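Local coordinates for methyl-accepting chemotaxis protein, putative (PDB 3OOV), which probably senses a signal through its GAF domain and relays it to the bacterial chemotaxis machinery, at residues H29-L40 / S50-A58; P119-F130 / F152-V161. All coordinates share one frame; numbering follows the deposited sequence.

Interaction 1 of 2, residues H29-L40 / S50-A58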
ATOM      1  N   HIS A  29     -13.558 -12.589  11.077  1.00 21.50           N
ATOM      2  CA  HIS A  29     -14.582 -13.308  10.333  1.00 22.86           C
ATOM      3  C   HIS A  29     -15.916 -13.256  11.101  1.00 23.63           C
ATOM      4  O   HIS A  29     -16.869 -12.635  10.615  1.00 22.95           O
ATOM      5  CB  HIS A  29     -14.178 -14.784  10.086  1.00 21.58           C
ATOM      6  CG  HIS A  29     -15.255 -15.621   9.463  1.00 23.36           C
ATOM      7  ND1 HIS A  29     -15.619 -15.510   8.134  1.00 27.61           N
ATOM      8  CD2 HIS A  29     -16.031 -16.606   9.971  1.00 27.31           C
ATOM      9  CE1 HIS A  29     -16.575 -16.384   7.858  1.00 26.03           C
ATOM     10  NE2 HIS A  29     -16.846 -17.064   8.954  1.00 24.69           N
ATOM     11  N   ASP A  30     -15.940 -13.894  12.281  1.00 23.69           N
ATOM     12  CA  ASP A  30     -17.128 -14.022  13.141  1.00 25.49           C
ATOM     13  C   ASP A  30     -17.673 -12.712  13.654  1.00 25.27           C
ATOM     14  O   ASP A  30     -18.866 -12.553  13.740  1.00 26.41           O
ATOM     15  CB  ASP A  30     -16.823 -14.890  14.364  1.00 25.97           C
ATOM     16  CG  ASP A  30     -16.691 -16.326  14.025  1.00 30.26           C
ATOM     17  OD1 ASP A  30     -17.247 -16.750  12.992  1.00 37.74           O
ATOM     18  OD2 ASP A  30     -16.041 -17.053  14.798  1.00 34.99           O
ATOM     19  N   VAL A  31     -16.807 -11.783  14.025  1.00 25.75           N
ATOM     20  CA  VAL A  31     -17.261 -10.545  14.637  1.00 25.49           C
ATOM     21  C   VAL A  31     -17.424  -9.474  13.603  1.00 26.01           C
ATOM     22  O   VAL A  31     -18.436  -8.794  13.568  1.00 28.22           O
ATOM     23  CB  VAL A  31     -16.300 -10.060  15.745  1.00 25.44           C
ATOM     24  CG1 VAL A  31     -16.761  -8.708  16.279  1.00 26.33           C
ATOM     25  CG2 VAL A  31     -16.234 -11.098  16.876  1.00 26.30           C
ATOM     26  N   LEU A  32     -16.461  -9.328  12.709  1.00 25.77           N
ATOM     27  CA  LEU A  32     -16.497  -8.206  11.753  1.00 24.54           C
ATOM     28  C   LEU A  32     -17.065  -8.632  10.403  1.00 23.01           C
ATOM     29  O   LEU A  32     -17.195  -7.823   9.489  1.00 24.42           O
ATOM     30  CB  LEU A  32     -15.115  -7.648  11.553  1.00 23.22           C
ATOM     31  CG  LEU A  32     -14.586  -6.515  12.441  1.00 29.36           C
ATOM     32  CD1 LEU A  32     -15.506  -6.010  13.556  1.00 31.13           C
ATOM     33  CD2 LEU A  32     -13.242  -6.855  13.016  1.00 31.98           C
ATOM     34  N   GLY A  33     -17.371  -9.889  10.233  1.00 21.12           N
ATOM     35  CA  GLY A  33     -18.063 -10.236   8.978  1.00 20.89           C
ATOM     36  C   GLY A  33     -17.206 -10.340   7.710  1.00 20.96           C
ATOM     37  O   GLY A  33     -17.778 -10.548   6.615  1.00 21.73           O
ATOM     38  N   TYR A  34     -15.859 -10.273   7.803  1.00 17.89           N
ATOM     39  CA  TYR A  34     -15.035 -10.622   6.569  1.00 15.59           C
ATOM     40  C   TYR A  34     -15.206 -12.070   6.275  1.00 15.10           C
ATOM     41  O   TYR A  34     -15.094 -12.915   7.172  1.00 15.72           O
ATOM     42  CB  TYR A  34     -13.537 -10.296   6.716  1.00 14.21           C
ATOM     43  CG  TYR A  34     -13.404  -8.815   6.843  1.00 14.97           C
ATOM     44  CD1 TYR A  34     -13.580  -8.021   5.721  1.00 14.91           C
ATOM     45  CD2 TYR A  34     -13.292  -8.201   8.094  1.00 14.26           C
ATOM     46  CE1 TYR A  34     -13.548  -6.666   5.797  1.00 15.62           C
ATOM     47  CE2 TYR A  34     -13.254  -6.820   8.197  1.00 17.11           C
ATOM     48  CZ  TYR A  34     -13.351  -6.053   7.008  1.00 19.24           C
ATOM     49  OH  TYR A  34     -13.338  -4.662   7.011  1.00 18.27           O
ATOM     50  N   GLU A  35     -15.417 -12.376   5.015  1.00 13.73           N
ATOM     51  CA  GLU A  35     -15.880 -13.680   4.608  1.00 14.23           C
ATOM     52  C   GLU A  35     -14.731 -14.737   4.623  1.00 14.24           C
ATOM     53  O   GLU A  35     -14.935 -15.840   5.073  1.00 15.73           O
ATOM     54  CB  GLU A  35     -16.422 -13.504   3.171  1.00 13.99           C
ATOM     55  CG  GLU A  35     -17.169 -14.684   2.678  1.00 19.36           C
ATOM     56  CD  GLU A  35     -17.186 -14.832   1.109  1.00 24.41           C
ATOM     57  OE1 GLU A  35     -17.558 -13.783   0.452  1.00 15.12           O
ATOM     58  OE2 GLU A  35     -16.864 -16.012   0.594  1.00 17.52           O
ATOM     59  N   ARG A  36     -13.545 -14.398   4.106  1.00 12.21           N
ATOM     60  CA  ARG A  36     -12.402 -15.291   4.071  1.00 12.94           C
ATOM     61  C   ARG A  36     -11.191 -14.589   4.679  1.00 12.44           C
ATOM     62  O   ARG A  36     -10.862 -13.468   4.288  1.00 14.36           O
ATOM     63  CB  ARG A  36     -12.080 -15.676   2.620  1.00 11.17           C
ATOM     64  CG  ARG A  36     -13.257 -16.019   1.826  1.00 15.43           C
ATOM     65  CD  ARG A  36     -13.613 -17.487   1.852  1.00 13.93           C
ATOM     66  NE  ARG A  36     -14.723 -17.765   0.941  1.00 14.51           N
ATOM     67  CZ  ARG A  36     -14.821 -18.851   0.146  1.00 17.41           C
ATOM     68  NH1 ARG A  36     -13.855 -19.782   0.111  1.00 14.25           N
ATOM     69  NH2 ARG A  36     -15.890 -19.010  -0.646  1.00 13.80           N
ATOM     70  N   VAL A  37     -10.585 -15.212   5.678  1.00 12.29           N
ATOM     71  CA  VAL A  37      -9.463 -14.644   6.393  1.00 12.48           C
ATOM     72  C   VAL A  37      -8.422 -15.735   6.455  1.00 12.81           C
ATOM     73  O   VAL A  37      -8.635 -16.801   7.081  1.00 12.90           O
ATOM     74  CB  VAL A  37      -9.798 -14.131   7.800  1.00 12.70           C
ATOM     75  CG1 VAL A  37      -8.518 -13.577   8.511  1.00  8.36           C
ATOM     76  CG2 VAL A  37     -10.880 -13.014   7.695  1.00 13.65           C
ATOM     77  N   ASN A  38      -7.348 -15.463   5.738  1.00 10.54           N
ATOM     78  CA  ASN A  38      -6.257 -16.417   5.572  1.00 12.66           C
ATOM     79  C   ASN A  38      -5.001 -15.834   6.236  1.00 12.83           C
ATOM     80  O   ASN A  38      -4.679 -14.622   6.082  1.00 14.69           O
ATOM     81  CB  ASN A  38      -6.035 -16.803   4.102  1.00 10.24           C
ATOM     82  CG  ASN A  38      -7.293 -17.416   3.473  1.00 12.74           C
ATOM     83  OD1 ASN A  38      -7.800 -18.469   3.933  1.00 14.30           O
ATOM     84  ND2 ASN A  38      -7.850 -16.728   2.443  1.00 10.18           N
ATOM     85  N   ILE A  39      -4.349 -16.646   7.052  1.00 12.31           N
ATOM     86  CA  ILE A  39      -3.107 -16.182   7.687  1.00 12.17           C
ATOM     87  C   ILE A  39      -1.976 -17.188   7.459  1.00 12.87           C
ATOM     88  O   ILE A  39      -2.117 -18.364   7.771  1.00 12.44           O
ATOM     89  CB  ILE A  39      -3.277 -15.912   9.191  1.00 12.40           C
ATOM     90  CG1 ILE A  39      -4.438 -14.977   9.434  1.00 11.45           C
ATOM     91  CG2 ILE A  39      -1.922 -15.338   9.832  1.00  8.99           C
ATOM     92  CD1 ILE A  39      -4.791 -14.838  10.975  1.00 15.46           C
ATOM     93  N   LEU A  40      -0.880 -16.710   6.875  1.00 12.73           N
ATOM     94  CA  LEU A  40       0.267 -17.536   6.504  1.00 13.35           C
ATOM     95  C   LEU A  40       1.495 -16.955   7.167  1.00 14.11           C
ATOM     96  O   LEU A  40       1.642 -15.711   7.201  1.00 15.51           O
ATOM     97  CB  LEU A  40       0.461 -17.561   5.004  1.00 11.64           C
ATOM     98  CG  LEU A  40      -0.813 -18.096   4.262  1.00 16.12           C
ATOM     99  CD1 LEU A  40      -1.638 -16.920   3.738  1.00 15.60           C
ATOM    100  CD2 LEU A  40      -0.514 -19.055   3.097  1.00 17.27           C
ATOM    101  N   SER A  50       3.904 -21.114   5.774  1.00 12.79           N
ATOM    102  CA  SER A  50       3.031 -22.157   6.121  1.00 15.50           C
ATOM    103  C   SER A  50       1.605 -21.588   6.424  1.00 15.43           C
ATOM    104  O   SER A  50       1.420 -20.454   6.890  1.00 14.22           O
ATOM    105  CB  SER A  50       3.654 -23.053   7.199  1.00 16.48           C
ATOM    106  OG  SER A  50       3.575 -22.404   8.423  1.00 20.19           O
ATOM    107  N   PHE A  51       0.599 -22.334   6.017  1.00 14.94           N
ATOM    108  CA  PHE A  51      -0.757 -21.836   6.076  1.00 14.35           C
ATOM    109  C   PHE A  51      -1.270 -22.162   7.491  1.00 14.25           C
ATOM    110  O   PHE A  51      -1.455 -23.306   7.802  1.00 14.30           O
ATOM    111  CB  PHE A  51      -1.556 -22.535   4.980  1.00 13.31           C
ATOM    112  CG  PHE A  51      -2.772 -21.741   4.425  1.00 12.24           C
ATOM    113  CD1 PHE A  51      -3.134 -21.878   3.086  1.00 13.86           C
ATOM    114  CD2 PHE A  51      -3.566 -20.931   5.250  1.00 12.04           C
ATOM    115  CE1 PHE A  51      -4.251 -21.166   2.550  1.00 15.75           C
ATOM    116  CE2 PHE A  51      -4.674 -20.232   4.728  1.00 14.87           C
ATOM    117  CZ  PHE A  51      -5.049 -20.380   3.425  1.00 13.19           C
ATOM    118  N   VAL A  52      -1.495 -21.163   8.325  1.00 15.12           N
ATOM    119  CA  VAL A  52      -1.788 -21.349   9.756  1.00 16.98           C
ATOM    120  C   VAL A  52      -3.279 -21.262  10.122  1.00 18.14           C
ATOM    121  O   VAL A  52      -3.800 -22.080  10.922  1.00 18.67           O
ATOM    122  CB  VAL A  52      -0.952 -20.339  10.615  1.00 18.75           C
ATOM    123  CG1 VAL A  52      -1.365 -20.404  12.113  1.00 20.79           C
ATOM    124  CG2 VAL A  52       0.538 -20.646  10.463  1.00 16.92           C
ATOM    125  N   ALA A  53      -3.972 -20.279   9.540  1.00 17.88           N
ATOM    126  CA  ALA A  53      -5.398 -20.080   9.757  1.00 17.61           C
ATOM    127  C   ALA A  53      -6.098 -19.782   8.450  1.00 19.29           C
ATOM    128  O   ALA A  53      -5.563 -19.107   7.569  1.00 18.97           O
ATOM    129  CB  ALA A  53      -5.663 -18.989  10.795  1.00 17.46           C
ATOM    130  N   ALA A  54      -7.292 -20.366   8.313  1.00 20.54           N
ATOM    131  CA  ALA A  54      -8.189 -20.169   7.168  1.00 21.47           C
ATOM    132  C   ALA A  54      -9.557 -20.206   7.769  1.00 22.55           C
ATOM    133  O   ALA A  54      -9.990 -21.218   8.308  1.00 26.19           O
ATOM    134  CB  ALA A  54      -8.043 -21.234   6.155  1.00 19.05           C
ATOM    135  N   VAL A  55     -10.199 -19.078   7.820  1.00 21.87           N
ATOM    136  CA  VAL A  55     -11.564 -19.062   8.251  1.00 21.11           C
ATOM    137  C   VAL A  55     -12.402 -18.698   6.997  1.00 19.07           C
ATOM    138  O   VAL A  55     -11.941 -17.940   6.083  1.00 17.78           O
ATOM    139  CB  VAL A  55     -11.668 -18.119   9.475  1.00 22.15           C
ATOM    140  CG1 VAL A  55     -13.035 -17.969   9.911  1.00 24.53           C
ATOM    141  CG2 VAL A  55     -10.906 -18.740  10.659  1.00 22.28           C
ATOM    142  N   GLY A  56     -13.586 -19.290   6.902  1.00 17.05           N
ATOM    143  CA  GLY A  56     -14.537 -18.968   5.839  1.00 15.55           C
ATOM    144  C   GLY A  56     -14.453 -19.849   4.610  1.00 15.23           C
ATOM    145  O   GLY A  56     -15.314 -19.756   3.718  1.00 15.11           O
ATOM    146  N   THR A  57     -13.424 -20.686   4.526  1.00 14.42           N
ATOM    147  CA  THR A  57     -13.304 -21.603   3.388  1.00 15.74           C
ATOM    148  C   THR A  57     -13.713 -22.963   3.911  1.00 17.64           C
ATOM    149  O   THR A  57     -13.041 -23.517   4.805  1.00 16.62           O
ATOM    150  CB  THR A  57     -11.874 -21.614   2.763  1.00 14.55           C
ATOM    151  OG1 THR A  57     -11.630 -20.336   2.158  1.00 17.72           O
ATOM    152  CG2 THR A  57     -11.791 -22.688   1.639  1.00 14.46           C
ATOM    153  N   ALA A  58     -14.842 -23.472   3.402  1.00 19.07           N
ATOM    154  CA  ALA A  58     -15.373 -24.778   3.888  1.00 20.94           C
ATOM    155  C   ALA A  58     -14.506 -25.930   3.392  1.00 20.82           C
ATOM    156  O   ALA A  58     -13.934 -25.854   2.287  1.00 22.84           O
ATOM    157  CB  ALA A  58     -16.961 -25.012   3.465  1.00 18.75           C
TER
HETATM  158  O   HOH W   1     -10.402 -18.788   3.966  1.00  8.11           O

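Interaction 2 of 2, residues P119-F130 / F152-V161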
ATOM      1  N   PRO A 119       0.838  -7.265   5.367  1.00 15.18           N
ATOM      2  CA  PRO A 119       2.003  -7.971   5.942  1.00 14.92           C
ATOM      3  C   PRO A 119       1.864  -7.967   7.458  1.00 16.21           C
ATOM      4  O   PRO A 119       1.246  -7.057   8.001  1.00 16.06           O
ATOM      5  CB  PRO A 119       3.193  -7.089   5.528  1.00 15.09           C
ATOM      6  CG  PRO A 119       2.564  -5.601   5.510  1.00 14.41           C
ATOM      7  CD  PRO A 119       1.134  -5.856   4.996  1.00 15.73           C
ATOM      8  N   ILE A 120       2.375  -8.995   8.128  1.00 15.18           N
ATOM      9  CA  ILE A 120       2.490  -8.961   9.586  1.00 15.97           C
ATOM     10  C   ILE A 120       3.952  -8.583   9.836  1.00 17.18           C
ATOM     11  O   ILE A 120       4.853  -9.259   9.372  1.00 14.87           O
ATOM     12  CB  ILE A 120       2.181 -10.347  10.188  1.00 15.29           C
ATOM     13  CG1 ILE A 120       0.705 -10.746   9.836  1.00 13.96           C
ATOM     14  CG2 ILE A 120       2.483 -10.322  11.751  1.00 15.80           C
ATOM     15  CD1 ILE A 120       0.434 -12.258   9.906  1.00  6.43           C
ATOM     16  N   VAL A 121       4.200  -7.479  10.518  1.00 19.22           N
ATOM     17  CA  VAL A 121       5.550  -6.933  10.509  1.00 21.21           C
ATOM     18  C   VAL A 121       6.009  -6.880  11.928  1.00 24.24           C
ATOM     19  O   VAL A 121       5.317  -6.345  12.819  1.00 24.19           O
ATOM     20  CB  VAL A 121       5.637  -5.503   9.843  1.00 21.97           C
ATOM     21  CG1 VAL A 121       7.071  -4.916   9.965  1.00 23.15           C
ATOM     22  CG2 VAL A 121       5.216  -5.548   8.343  1.00 21.51           C
ATOM     23  N   VAL A 122       7.177  -7.476  12.159  1.00 27.41           N
ATOM     24  CA  VAL A 122       7.840  -7.392  13.471  1.00 29.79           C
ATOM     25  C   VAL A 122       9.211  -6.718  13.285  1.00 30.38           C
ATOM     26  O   VAL A 122      10.005  -7.128  12.446  1.00 30.80           O
ATOM     27  CB  VAL A 122       7.881  -8.792  14.148  1.00 30.15           C
ATOM     28  CG1 VAL A 122       9.064  -8.908  15.139  1.00 32.51           C
ATOM     29  CG2 VAL A 122       6.544  -9.069  14.825  1.00 30.53           C
ATOM     30  N   LYS A 123       9.414  -5.611  13.994  1.00 32.36           N
ATOM     31  CA  LYS A 123      10.660  -4.836  13.965  1.00 34.32           C
ATOM     32  C   LYS A 123      11.213  -4.583  12.556  1.00 33.94           C
ATOM     33  O   LYS A 123      12.385  -4.873  12.263  1.00 34.55           O
ATOM     34  CB  LYS A 123      11.735  -5.455  14.897  1.00 35.31           C
ATOM     35  CG  LYS A 123      11.736  -4.830  16.337  1.00 41.25           C
ATOM     36  CD  LYS A 123      10.997  -5.652  17.428  1.00 45.14           C
ATOM     37  CE  LYS A 123      11.988  -6.531  18.266  1.00 48.02           C
ATOM     38  NZ  LYS A 123      11.341  -7.583  19.194  1.00 48.18           N
ATOM     39  N   GLY A 124      10.361  -4.064  11.680  1.00 32.35           N
ATOM     40  CA  GLY A 124      10.790  -3.814  10.313  1.00 30.14           C
ATOM     41  C   GLY A 124      10.965  -5.023   9.397  1.00 28.51           C
ATOM     42  O   GLY A 124      11.423  -4.859   8.254  1.00 26.72           O
ATOM     43  N   GLU A 125      10.594  -6.230   9.853  1.00 26.68           N
ATOM     44  CA  GLU A 125      10.594  -7.380   8.911  1.00 26.07           C
ATOM     45  C   GLU A 125       9.221  -8.079   8.854  1.00 23.40           C
ATOM     46  O   GLU A 125       8.567  -8.244   9.899  1.00 22.12           O
ATOM     47  CB  GLU A 125      11.718  -8.401   9.244  1.00 27.58           C
ATOM     48  CG  GLU A 125      12.823  -7.849  10.169  1.00 34.36           C
ATOM     49  CD  GLU A 125      14.247  -8.123   9.686  1.00 45.83           C
ATOM     50  OE1 GLU A 125      14.687  -7.429   8.724  1.00 50.27           O
ATOM     51  OE2 GLU A 125      14.939  -9.007  10.276  1.00 49.69           O
ATOM     52  N   ALA A 126       8.796  -8.472   7.651  1.00 21.48           N
ATOM     53  CA  ALA A 126       7.584  -9.268   7.501  1.00 20.00           C
ATOM     54  C   ALA A 126       7.873 -10.653   8.035  1.00 18.92           C
ATOM     55  O   ALA A 126       8.896 -11.287   7.696  1.00 19.25           O
ATOM     56  CB  ALA A 126       7.176  -9.373   6.063  1.00 20.22           C
ATOM     57  N   ILE A 127       7.002 -11.126   8.892  1.00 17.04           N
ATOM     58  CA  ILE A 127       7.066 -12.525   9.255  1.00 17.15           C
ATOM     59  C   ILE A 127       5.880 -13.369   8.764  1.00 16.29           C
ATOM     60  O   ILE A 127       5.841 -14.562   9.019  1.00 16.93           O
ATOM     61  CB  ILE A 127       7.280 -12.654  10.749  1.00 16.65           C
ATOM     62  CG1 ILE A 127       6.128 -11.999  11.504  1.00 15.54           C
ATOM     63  CG2 ILE A 127       8.644 -11.986  11.119  1.00 17.77           C
ATOM     64  CD1 ILE A 127       6.137 -12.320  13.007  1.00 19.96           C
ATOM     65  N   GLY A 128       4.897 -12.752   8.109  1.00 14.79           N
ATOM     66  CA  GLY A 128       3.791 -13.518   7.524  1.00 13.71           C
ATOM     67  C   GLY A 128       2.803 -12.526   6.909  1.00 14.24           C
ATOM     68  O   GLY A 128       3.137 -11.369   6.837  1.00 14.45           O
ATOM     69  N   VAL A 129       1.594 -12.968   6.536  1.00 13.31           N
ATOM     70  CA  VAL A 129       0.570 -12.158   5.881  1.00 12.89           C
ATOM     71  C   VAL A 129      -0.856 -12.512   6.332  1.00 13.83           C
ATOM     72  O   VAL A 129      -1.184 -13.694   6.640  1.00 13.30           O
ATOM     73  CB  VAL A 129       0.649 -12.206   4.264  1.00 13.74           C
ATOM     74  CG1 VAL A 129       2.007 -11.742   3.716  1.00 11.56           C
ATOM     75  CG2 VAL A 129       0.374 -13.594   3.711  1.00 13.42           C
ATOM     76  N   PHE A 130      -1.721 -11.490   6.347  1.00 13.43           N
ATOM     77  CA  PHE A 130      -3.175 -11.706   6.280  1.00 12.90           C
ATOM     78  C   PHE A 130      -3.587 -11.564   4.837  1.00 12.71           C
ATOM     79  O   PHE A 130      -3.221 -10.600   4.193  1.00 13.63           O
ATOM     80  CB  PHE A 130      -3.898 -10.629   7.058  1.00 13.83           C
ATOM     81  CG  PHE A 130      -3.939 -10.858   8.502  1.00 15.80           C
ATOM     82  CD1 PHE A 130      -2.764 -10.888   9.257  1.00 13.96           C
ATOM     83  CD2 PHE A 130      -5.171 -11.012   9.147  1.00 16.72           C
ATOM     84  CE1 PHE A 130      -2.798 -11.075  10.658  1.00 18.50           C
ATOM     85  CE2 PHE A 130      -5.236 -11.203  10.540  1.00 17.92           C
ATOM     86  CZ  PHE A 130      -4.050 -11.226  11.319  1.00 17.57           C
ATOM     87  N   PHE A 152      -5.663  -5.815  13.036  1.00 21.98           N
ATOM     88  CA  PHE A 152      -5.512  -7.211  13.511  1.00 20.21           C
ATOM     89  C   PHE A 152      -4.114  -7.773  13.253  1.00 19.89           C
ATOM     90  O   PHE A 152      -3.645  -8.612  14.033  1.00 18.41           O
ATOM     91  CB  PHE A 152      -6.571  -8.176  12.914  1.00 20.47           C
ATOM     92  CG  PHE A 152      -7.911  -8.113  13.628  1.00 20.26           C
ATOM     93  CD1 PHE A 152      -8.362  -9.174  14.351  1.00 18.66           C
ATOM     94  CD2 PHE A 152      -8.720  -6.977  13.517  1.00 19.07           C
ATOM     95  CE1 PHE A 152      -9.601  -9.112  15.038  1.00 23.29           C
ATOM     96  CE2 PHE A 152      -9.922  -6.905  14.180  1.00 23.06           C
ATOM     97  CZ  PHE A 152     -10.371  -7.985  14.938  1.00 18.44           C
ATOM     98  N   ALA A 153      -3.487  -7.357  12.138  1.00 19.37           N
ATOM     99  CA  ALA A 153      -2.071  -7.673  11.864  1.00 19.98           C
ATOM    100  C   ALA A 153      -1.179  -7.099  12.981  1.00 22.83           C
ATOM    101  O   ALA A 153      -0.277  -7.812  13.479  1.00 22.89           O
ATOM    102  CB  ALA A 153      -1.617  -7.182  10.493  1.00 17.09           C
ATOM    103  N   ASP A 154      -1.441  -5.838  13.365  1.00 24.93           N
ATOM    104  CA  ASP A 154      -0.799  -5.194  14.543  1.00 27.24           C
ATOM    105  C   ASP A 154      -0.929  -5.936  15.860  1.00 26.71           C
ATOM    106  O   ASP A 154       0.056  -6.091  16.567  1.00 27.10           O
ATOM    107  CB  ASP A 154      -1.361  -3.809  14.819  1.00 29.38           C
ATOM    108  CG  ASP A 154      -0.886  -2.804  13.884  1.00 32.64           C
ATOM    109  OD1 ASP A 154       0.151  -3.058  13.226  1.00 39.90           O
ATOM    110  OD2 ASP A 154      -1.575  -1.750  13.796  1.00 40.02           O
ATOM    111  N   GLN A 155      -2.142  -6.344  16.217  1.00 26.14           N
ATOM    112  CA  GLN A 155      -2.345  -7.308  17.327  1.00 25.52           C
ATOM    113  C   GLN A 155      -1.621  -8.660  17.196  1.00 23.69           C
ATOM    114  O   GLN A 155      -1.053  -9.203  18.173  1.00 23.33           O
ATOM    115  CB  GLN A 155      -3.859  -7.598  17.541  1.00 27.53           C
ATOM    116  CG  GLN A 155      -4.737  -6.298  17.739  1.00 32.59           C
ATOM    117  CD  GLN A 155      -4.144  -5.322  18.812  1.00 41.01           C
ATOM    118  OE1 GLN A 155      -3.932  -5.706  19.986  1.00 40.44           O
ATOM    119  NE2 GLN A 155      -3.872  -4.058  18.392  1.00 41.00           N
ATOM    120  N   ALA A 156      -1.700  -9.294  16.038  1.00 21.48           N
ATOM    121  CA  ALA A 156      -0.931 -10.542  15.853  1.00 20.24           C
ATOM    122  C   ALA A 156       0.576 -10.246  16.114  1.00 20.78           C
ATOM    123  O   ALA A 156       1.216 -10.978  16.810  1.00 20.91           O
ATOM    124  CB  ALA A 156      -1.113 -11.106  14.472  1.00 17.47           C
ATOM    125  N   SER A 157       1.103  -9.191  15.511  1.00 22.20           N
ATOM    126  CA  SER A 157       2.543  -8.852  15.553  1.00 24.57           C
ATOM    127  C   SER A 157       2.994  -8.551  17.027  1.00 24.53           C
ATOM    128  O   SER A 157       3.889  -9.210  17.569  1.00 23.78           O
ATOM    129  CB  SER A 157       2.782  -7.641  14.632  1.00 23.24           C
ATOM    130  OG  SER A 157       4.044  -7.086  14.903  1.00 27.03           O
ATOM    131  N   SER A 158       2.311  -7.628  17.704  1.00 24.96           N
ATOM    132  CA  SER A 158       2.497  -7.463  19.200  1.00 26.13           C
ATOM    133  C   SER A 158       2.490  -8.744  20.012  1.00 25.58           C
ATOM    134  O   SER A 158       3.332  -8.939  20.886  1.00 27.71           O
ATOM    135  CB  SER A 158       1.403  -6.577  19.801  1.00 26.04           C
ATOM    136  OG  SER A 158       1.566  -5.295  19.270  1.00 30.28           O
ATOM    137  N   ALA A 159       1.535  -9.623  19.739  1.00 23.34           N
ATOM    138  CA  ALA A 159       1.437 -10.832  20.499  1.00 22.48           C
ATOM    139  C   ALA A 159       2.550 -11.852  20.125  1.00 22.54           C
ATOM    140  O   ALA A 159       3.000 -12.645  20.973  1.00 21.61           O
ATOM    141  CB  ALA A 159       0.094 -11.452  20.323  1.00 21.43           C
ATOM    142  N   ILE A 160       2.961 -11.885  18.852  1.00 21.97           N
ATOM    143  CA  ILE A 160       4.073 -12.739  18.481  1.00 20.98           C
ATOM    144  C   ILE A 160       5.337 -12.299  19.266  1.00 21.94           C
ATOM    145  O   ILE A 160       6.056 -13.119  19.779  1.00 21.77           O
ATOM    146  CB  ILE A 160       4.278 -12.733  16.984  1.00 19.25           C
ATOM    147  CG1 ILE A 160       3.074 -13.487  16.378  1.00 21.32           C
ATOM    148  CG2 ILE A 160       5.693 -13.377  16.598  1.00 16.50           C
ATOM    149  CD1 ILE A 160       2.985 -13.415  14.901  1.00 21.13           C
ATOM    150  N   VAL A 161       5.566 -10.990  19.329  1.00 24.82           N
ATOM    151  CA  VAL A 161       6.680 -10.404  20.056  1.00 27.08           C
ATOM    152  C   VAL A 161       6.620 -10.771  21.555  1.00 29.17           C
ATOM    153  O   VAL A 161       7.622 -11.293  22.089  1.00 30.08           O
ATOM    154  CB  VAL A 161       6.780  -8.882  19.833  1.00 27.36           C
ATOM    155  CG1 VAL A 161       7.751  -8.210  20.845  1.00 27.65           C
ATOM    156  CG2 VAL A 161       7.274  -8.608  18.434  1.00 24.51           C
TER

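Interaction 1 of 2, residues H29-L40 / S50-A58
Phe51 meets Leu40 face-on at one end of an antiparallel hairpin of the GAF-domain sheet, where strands 36-40 and 50-55 run at 175°. The Leu40 CD2 methyl sits 4.0 Å from the Phe51 ring centroid, a CH-pi contact, while Asn38 OD1 lies in plane at the ring's edge. Next, Val52 N and Ala53 N both donate to Ile39 O, the signature of a classic beta bulge. Ala53 O takes Ile39 N in return, and Val55 pairs with Val37 through both backbone bonds. Val55 CG1, set anti to its own backbone N (chi1 176°), meets the His29 ring obliquely, 3.3 Å from His29 CG. At Gly56 a side chain would collide with Glu35 O, and the Gly56 O lies over one face of the Arg36 guanidinium. Thr57 OG1 accepts from Arg36 NH1 at 3.1 Å, near the guanidinium plane, and donates to a water that in turn donates to Asn38 OD1 and Val55 O. Arg36 NE, 2.8 Å from Glu35 OE2, completes a salt bridge. A leucine in place of Arg36 would probably cost the Glu35 carboxylate this countercharge and Thr57 OG1 its N-H donor. Beyond Val55, this charged, water-linked network probably fixes the guanidinium's rotation.

Interaction 2 of 2, residues P119-F130 / F152-V161
Ile120 and Ala153 bring the two backbones together, their CA atoms 5.3 Å apart, where helix 152-161 packs on a beta hairpin in the alpha/beta layering of a GAF domain. Strand 119-122 crosses the helix axis at -36° with a closest approach of 7.4 Å, whereas strand 125-130 runs roughly antiparallel to it and lies farther off, at 9.6 Å. A type I' turn from Val122 to Glu125 joins the strands, and the reciprocal backbone bonds between Val122 and Glu125 close it.

Phe130 and Ile127 carry the second strand's share. The Phe130 ring reaches the helix with CE1 3.7 Å from Ala153 CA; Ala153 N lies over one face, and the methyl of Ala156 meets the edge near the ring plane. Small alanines therefore let the aromatic ring come close to the helix backbone. Leu28 of helix 17-31 and Ile39 of the neighbouring strand also touch this ring, which places it between helices and sheet. Farther along, Ile127 and Ile160 reach toward each other tip to tip, with Ile127 CD1 3.8 Å from Ile160 CG2. Ile127 attains this with CG1 held between its backbone N and carbonyl carbon (chi1 60°).

On the first strand, Ile120 CG2 rests against Ser157 CB, and both methyls of Val122 approach Val161 CG2 as the two side chains slant across one another. Lys123, bent at chi2 and chi3, brings its NZ near Val161 CG1 at the exposed turn. The polar link among these mostly apolar contacts is the hydroxyl of Ser157: Ser157 OG donates to Val121 O at 2.6 Å, from 39° above the carbonyl plane and hence not on a lone pair.

Interactions 1 and 2 build on the same antiparallel sheet, in which strands 36-42 and 125-133 are neighbours, yet their centres are 16 Å apart on opposite sides of the chain's centre. Each mixes core and surface: Val37 to Leu40 are buried but His29, Arg36 and Gly56 partly exposed; Ile120, Phe130, Ala153, Ala156 and Ile160 are buried but Lys123 exposed. Within 29-40/50-58 backbone hydrogen bonds dominate, with a salt bridge and water toward one end. By contrast, 119-130/152-161 packs a helix on a hairpin, mainly through side chains. Leu40 O, 2.8 Å from Val129 N in a probable hydrogen bond, and Ile39 CD1, 3.7 Å from Phe130 CE2, join the two contacts directly.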